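Local atomic coordinates of phosphoribosyltransferase (Thermus thermophilus, PDB entry 1WD5), a protein that is a predicted type I phosphoribosyltransferase, probably acting as a glycosyltransferase, although its substrate and reaction remain unestablished. Residues E48-V52 against R118-D122; L53-V57 against Q98-L102. All blocks are in the same frame, centred on the assembly; numbering follows the deposited sequence.

Contact 1 of 2, residues E48-V52 against R118-D122; sequences ELDVV and RKGRD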
loop_
_atom_site.group_PDB
_atom_site.type_symbol
_atom_site.label_atom_id
_atom_site.label_comp_id
_atom_site.label_asym_id
_atom_site.label_seq_id
_atom_site.Cartn_x
_atom_site.Cartn_y
_atom_site.Cartn_z
ATOM N N GLU A 48 13.531 -6.661 -0.476
ATOM C CA GLU A 48 12.838 -7.539 0.461
ATOM C C GLU A 48 11.328 -7.287 0.436
ATOM O O GLU A 48 10.878 -6.151 0.561
ATOM C CB GLU A 48 13.397 -7.307 1.868
ATOM C CG GLU A 48 12.615 -7.970 2.985
ATOM C CD GLU A 48 13.350 -7.925 4.312
ATOM O OE1 GLU A 48 13.971 -6.884 4.612
ATOM O OE2 GLU A 48 13.301 -8.926 5.058
ATOM N N LEU A 49 10.550 -8.353 0.285
ATOM C CA LEU A 49 9.095 -8.234 0.216
ATOM C C LEU A 49 8.380 -8.402 1.550
ATOM O O LEU A 49 8.731 -9.255 2.363
ATOM C CB LEU A 49 8.547 -9.250 -0.793
ATOM C CG LEU A 49 7.039 -9.367 -1.062
ATOM C CD1 LEU A 49 6.353 -10.099 0.072
ATOM C CD2 LEU A 49 6.440 -7.984 -1.267
ATOM N N ASP A 50 7.378 -7.560 1.770
ATOM C CA ASP A 50 6.558 -7.634 2.972
ATOM C C ASP A 50 5.224 -6.993 2.636
ATOM O O ASP A 50 5.040 -6.433 1.551
ATOM C CB ASP A 50 7.214 -6.912 4.161
ATOM C CG ASP A 50 6.532 -7.236 5.488
ATOM O OD1 ASP A 50 5.663 -8.134 5.518
ATOM O OD2 ASP A 50 6.867 -6.603 6.508
ATOM N N VAL A 51 4.284 -7.090 3.561
ATOM C CA VAL A 51 2.971 -6.526 3.344
ATOM C C VAL A 51 2.777 -5.342 4.281
ATOM O O VAL A 51 3.350 -5.304 5.371
ATOM C CB VAL A 51 1.887 -7.581 3.628
ATOM C CG1 VAL A 51 2.002 -8.056 5.076
ATOM C CG2 VAL A 51 0.515 -7.010 3.367
ATOM N N VAL A 52 1.992 -4.363 3.844
ATOM C CA VAL A 52 1.702 -3.214 4.685
ATOM C C VAL A 52 0.275 -3.451 5.140
ATOM O O VAL A 52 -0.619 -3.671 4.321
ATOM C CB VAL A 52 1.836 -1.868 3.919
ATOM C CG1 VAL A 52 0.955 -1.856 2.686
ATOM C CG2 VAL A 52 1.485 -0.716 4.848
ATOM N N ARG A 118 11.781 -1.161 8.826
ATOM C CA ARG A 118 11.602 -0.108 7.831
ATOM C C ARG A 118 12.421 1.137 8.154
ATOM O O ARG A 118 12.773 1.912 7.263
ATOM C CB ARG A 118 10.118 0.252 7.733
ATOM C CG ARG A 118 9.258 -0.930 7.307
ATOM C CD ARG A 118 7.786 -0.734 7.623
ATOM N NE ARG A 118 7.015 -1.914 7.241
ATOM C CZ ARG A 118 5.713 -2.064 7.441
ATOM N NH1 ARG A 118 5.013 -1.102 8.029
ATOM N NH2 ARG A 118 5.108 -3.177 7.046
ATOM N N LYS A 119 12.725 1.318 9.435
ATOM C CA LYS A 119 13.491 2.466 9.896
ATOM C C LYS A 119 14.807 2.659 9.152
ATOM O O LYS A 119 15.624 1.741 9.062
ATOM C CB LYS A 119 13.774 2.341 11.397
ATOM C CG LYS A 119 14.531 3.523 11.983
ATOM C CD LYS A 119 14.770 3.345 13.475
ATOM C CE LYS A 119 15.467 4.560 14.072
ATOM N NZ LYS A 119 15.654 4.420 15.545
ATOM N N GLY A 120 15.005 3.865 8.627
ATOM C CA GLY A 120 16.231 4.178 7.911
ATOM C C GLY A 120 16.487 3.394 6.633
ATOM O O GLY A 120 17.625 3.309 6.174
ATOM N N ARG A 121 15.446 2.817 6.046
ATOM C CA ARG A 121 15.630 2.063 4.813
ATOM C C ARG A 121 14.775 2.659 3.714
ATOM O O ARG A 121 13.851 3.422 3.989
ATOM C CB ARG A 121 15.257 0.595 5.027
ATOM C CG ARG A 121 16.063 -0.078 6.128
ATOM C CD ARG A 121 15.692 -1.535 6.277
ATOM N NE ARG A 121 16.109 -2.319 5.120
ATOM C CZ ARG A 121 15.795 -3.597 4.940
ATOM N NH1 ARG A 121 15.060 -4.233 5.844
ATOM N NH2 ARG A 121 16.210 -4.237 3.854
ATOM N N ASP A 122 15.099 2.334 2.466
ATOM C CA ASP A 122 14.316 2.832 1.346
ATOM C C ASP A 122 13.073 1.953 1.280
ATOM O O ASP A 122 13.174 0.728 1.270
ATOM C CB ASP A 122 15.098 2.731 0.032
ATOM C CG ASP A 122 16.320 3.642 0.001
ATOM O OD1 ASP A 122 16.307 4.699 0.667
ATOM O OD2 ASP A 122 17.291 3.305 -0.707
#

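Contact 2 of 2, residues L53-V57 against Q98-L102; sequences LVRKV and QRDVL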
loop_
_atom_site.group_PDB
_atom_site.type_symbol
_atom_site.label_atom_id
_atom_site.label_comp_id
_atom_site.label_asym_id
_atom_site.label_seq_id
_atom_site.Cartn_x
_atom_site.Cartn_y
_atom_site.Cartn_z
ATOM N N LEU A 53 0.079 -3.436 6.454
ATOM C CA LEU A 53 -1.222 -3.698 7.052
ATOM C C LEU A 53 -1.739 -2.469 7.788
ATOM O O LEU A 53 -1.284 -2.151 8.891
ATOM C CB LEU A 53 -1.090 -4.887 8.005
ATOM C CG LEU A 53 -0.689 -6.188 7.290
ATOM C CD1 LEU A 53 -0.089 -7.194 8.268
ATOM C CD2 LEU A 53 -1.922 -6.766 6.608
ATOM N N VAL A 54 -2.699 -1.790 7.169
ATOM C CA VAL A 54 -3.263 -0.569 7.726
ATOM C C VAL A 54 -4.739 -0.415 7.358
ATOM O O VAL A 54 -5.247 -1.123 6.485
ATOM C CB VAL A 54 -2.514 0.662 7.170
ATOM C CG1 VAL A 54 -1.023 0.544 7.445
ATOM C CG2 VAL A 54 -2.752 0.765 5.673
ATOM N N ARG A 55 -5.410 0.521 8.029
ATOM C CA ARG A 55 -6.815 0.830 7.786
ATOM C C ARG A 55 -7.017 2.338 7.853
ATOM O O ARG A 55 -6.376 3.036 8.643
ATOM C CB ARG A 55 -7.722 0.171 8.834
ATOM C CG ARG A 55 -7.854 -1.347 8.712
ATOM C CD ARG A 55 -8.650 -1.739 7.482
ATOM N NE ARG A 55 -10.017 -1.228 7.534
ATOM C CZ ARG A 55 -10.866 -1.263 6.511
ATOM N NH1 ARG A 55 -10.495 -1.791 5.349
ATOM N NH2 ARG A 55 -12.081 -0.752 6.638
ATOM N N LYS A 56 -7.911 2.842 7.018
ATOM C CA LYS A 56 -8.213 4.260 7.017
ATOM C C LYS A 56 -9.230 4.537 8.122
ATOM O O LYS A 56 -10.109 3.714 8.385
ATOM C CB LYS A 56 -8.797 4.661 5.663
ATOM C CG LYS A 56 -9.268 6.101 5.578
ATOM C CD LYS A 56 -10.742 6.150 5.229
ATOM C CE LYS A 56 -11.025 5.412 3.927
ATOM N NZ LYS A 56 -12.450 4.992 3.848
ATOM N N VAL A 57 -9.084 5.683 8.783
ATOM C CA VAL A 57 -10.003 6.110 9.837
ATOM C C VAL A 57 -10.799 7.238 9.191
ATOM O O VAL A 57 -10.271 8.331 8.978
ATOM C CB VAL A 57 -9.229 6.642 11.069
ATOM C CG1 VAL A 57 -10.187 7.263 12.069
ATOM C CG2 VAL A 57 -8.460 5.506 11.722
ATOM N N GLN A 98 -11.737 -0.065 13.185
ATOM C CA GLN A 98 -10.792 -0.396 12.124
ATOM C C GLN A 98 -9.760 -1.420 12.595
ATOM O O GLN A 98 -9.289 -2.237 11.805
ATOM C CB GLN A 98 -10.084 0.865 11.612
ATOM C CG GLN A 98 -11.016 1.909 10.993
ATOM C CD GLN A 98 -11.894 1.353 9.882
ATOM O OE1 GLN A 98 -11.492 0.458 9.140
ATOM N NE2 GLN A 98 -13.095 1.898 9.753
ATOM N N ARG A 99 -9.395 -1.379 13.874
ATOM C CA ARG A 99 -8.431 -2.350 14.390
ATOM C C ARG A 99 -9.030 -3.750 14.282
ATOM O O ARG A 99 -8.330 -4.708 13.959
ATOM C CB ARG A 99 -8.074 -2.066 15.851
ATOM C CG ARG A 99 -7.313 -0.772 16.084
ATOM C CD ARG A 99 -6.689 -0.752 17.477
ATOM N NE ARG A 99 -5.954 0.484 17.717
ATOM C CZ ARG A 99 -6.484 1.584 18.243
ATOM N NH1 ARG A 99 -7.760 1.606 18.599
ATOM N NH2 ARG A 99 -5.736 2.671 18.392
ATOM N N ASP A 100 -10.330 -3.863 14.541
ATOM C CA ASP A 100 -11.010 -5.155 14.464
ATOM C C ASP A 100 -10.982 -5.735 13.056
ATOM O O ASP A 100 -10.841 -6.940 12.880
ATOM C CB ASP A 100 -12.470 -5.038 14.904
ATOM C CG ASP A 100 -12.616 -4.611 16.347
ATOM O OD1 ASP A 100 -11.794 -5.036 17.188
ATOM O OD2 ASP A 100 -13.569 -3.856 16.643
ATOM N N VAL A 101 -11.132 -4.871 12.056
ATOM C CA VAL A 101 -11.136 -5.298 10.656
ATOM C C VAL A 101 -9.775 -5.816 10.215
ATOM O O VAL A 101 -9.666 -6.654 9.316
ATOM C CB VAL A 101 -11.516 -4.124 9.723
ATOM C CG1 VAL A 101 -11.446 -4.566 8.268
ATOM C CG2 VAL A 101 -12.904 -3.617 10.062
ATOM N N LEU A 102 -8.739 -5.315 10.872
ATOM C CA LEU A 102 -7.366 -5.661 10.538
ATOM C C LEU A 102 -6.736 -6.797 11.349
ATOM O O LEU A 102 -5.875 -7.513 10.850
ATOM C CB LEU A 102 -6.518 -4.397 10.707
ATOM C CG LEU A 102 -5.054 -4.354 10.284
ATOM C CD1 LEU A 102 -4.959 -4.441 8.775
ATOM C CD2 LEU A 102 -4.437 -3.052 10.781
#

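Contact 1 of 2, residues E48-V52 against R118-D122
E48 and D50, which point the same way from strand 48-59, reach arginines R121 and R118 at the two ends of a type II beta turn that leads into strand 122-126. The denser part lies around R118, a buried arginine whose chain runs extended from CG to NE and brings the NH2 end of its guanidinium to the strand. Its NH2 stands 3.2 Å from V51 O, close to the guanidinium plane, but the angle is too poor for a hydrogen bond; V51 O instead receives a weak one from R110. The same NH2 makes a long salt bridge with D50 OD2 at 3.9 Å, the carboxylate and guanidinium planes 54° apart. Both groups have stronger partners: R118 pairs through NH1 with E146, and D50 through OD1 with R110, while A116 N donates to D50 OD2.

Toward the more exposed side the contact thins to one salt bridge. R121 NH1 donates to E48 OE1 over 3.1 Å with an N-H...O angle of 154°, the oxygen lying near the guanidinium plane. E48 reaches the arginine because its chain is nearly fully extended, CG trans to the backbone N (chi1 170°); its OE2 pairs with R113. The turn and the strand are therefore joined largely by charge, and R110, with R118 at longer range, probably favours the ionised form of the buried D50 carboxylate.

Contact 2 of 2, residues L53-V57 against Q98-L102
Helix 88-112 packs against the central sheet of the phosphoribosyltransferase-like fold, and here its segment 98-102 runs nearly antiparallel to strand 54-57, at 156° with 8.2 Å between the axes. R55 and Q98 carry the polar half of the contact. The arginine meets the amide side-on, both NE and NH2 donating to Q98 OE1 at 2.8 Å each. NE approaches nearly in line with the C=O bond, whereas NH2 comes in the carbonyl plane on a lone pair. The guanidinium and amide planes are only 22° apart, so the two flat groups lie almost as one. The first torsion of R55 (chi1 -72°, CG anti to the carbonyl carbon) sets its CG 3.9 Å from L102 CB; bends at chi2 and chi3 then turn the guanidinium to Q98 OE1 with one face beneath V101 CG1, which sits 3.7 Å from NE. Replacing R55 with an alanine would probably leave Q98 OE1 without its two donors and open a gap beside V101 and L102. Q98 NE2 is held separately by E94, which helps fix the rotation of the amide, and Q98 CG rests 3.3 Å from K56 O.

The apolar half belongs to L102, whose two methyls both rest on the L53-V54 peptide from the helix side: CD1 approaches V54 N at 3.8 Å and also meets L53 CB, while CD2 lies against L53 O. Further along the helix, A106 and Y109 also touch L53. The strand is paired through R55 and V57 with strand 66-71, whose V70 also touches Q98; the CB of V54 points away from helix 88-112, and its side chain touches A138 and V142 of helix 134-144.

Strand 48-59 supplies one side of both contacts: residues 48-52 in contact 1 continue directly into 53-57 in contact 2, and the centres of the contacts lie about 19 Å apart. Their partners follow in the opposite order, since 98-102 on helix 88-112 precedes the 118-122 segment, so contact 2 falls within the chain span that contact 1 brackets. The first half of the strand pairs with strand 26-29, the second with strand 66-71. Helix 88-112 accompanies the strand past both places, its R110 reaching D50 at contact 1. Together the contacts tie the two halves of an interrupted strand to the helix and to the entry of strand 122-126, all within the single phosphoribosyltransferase domain.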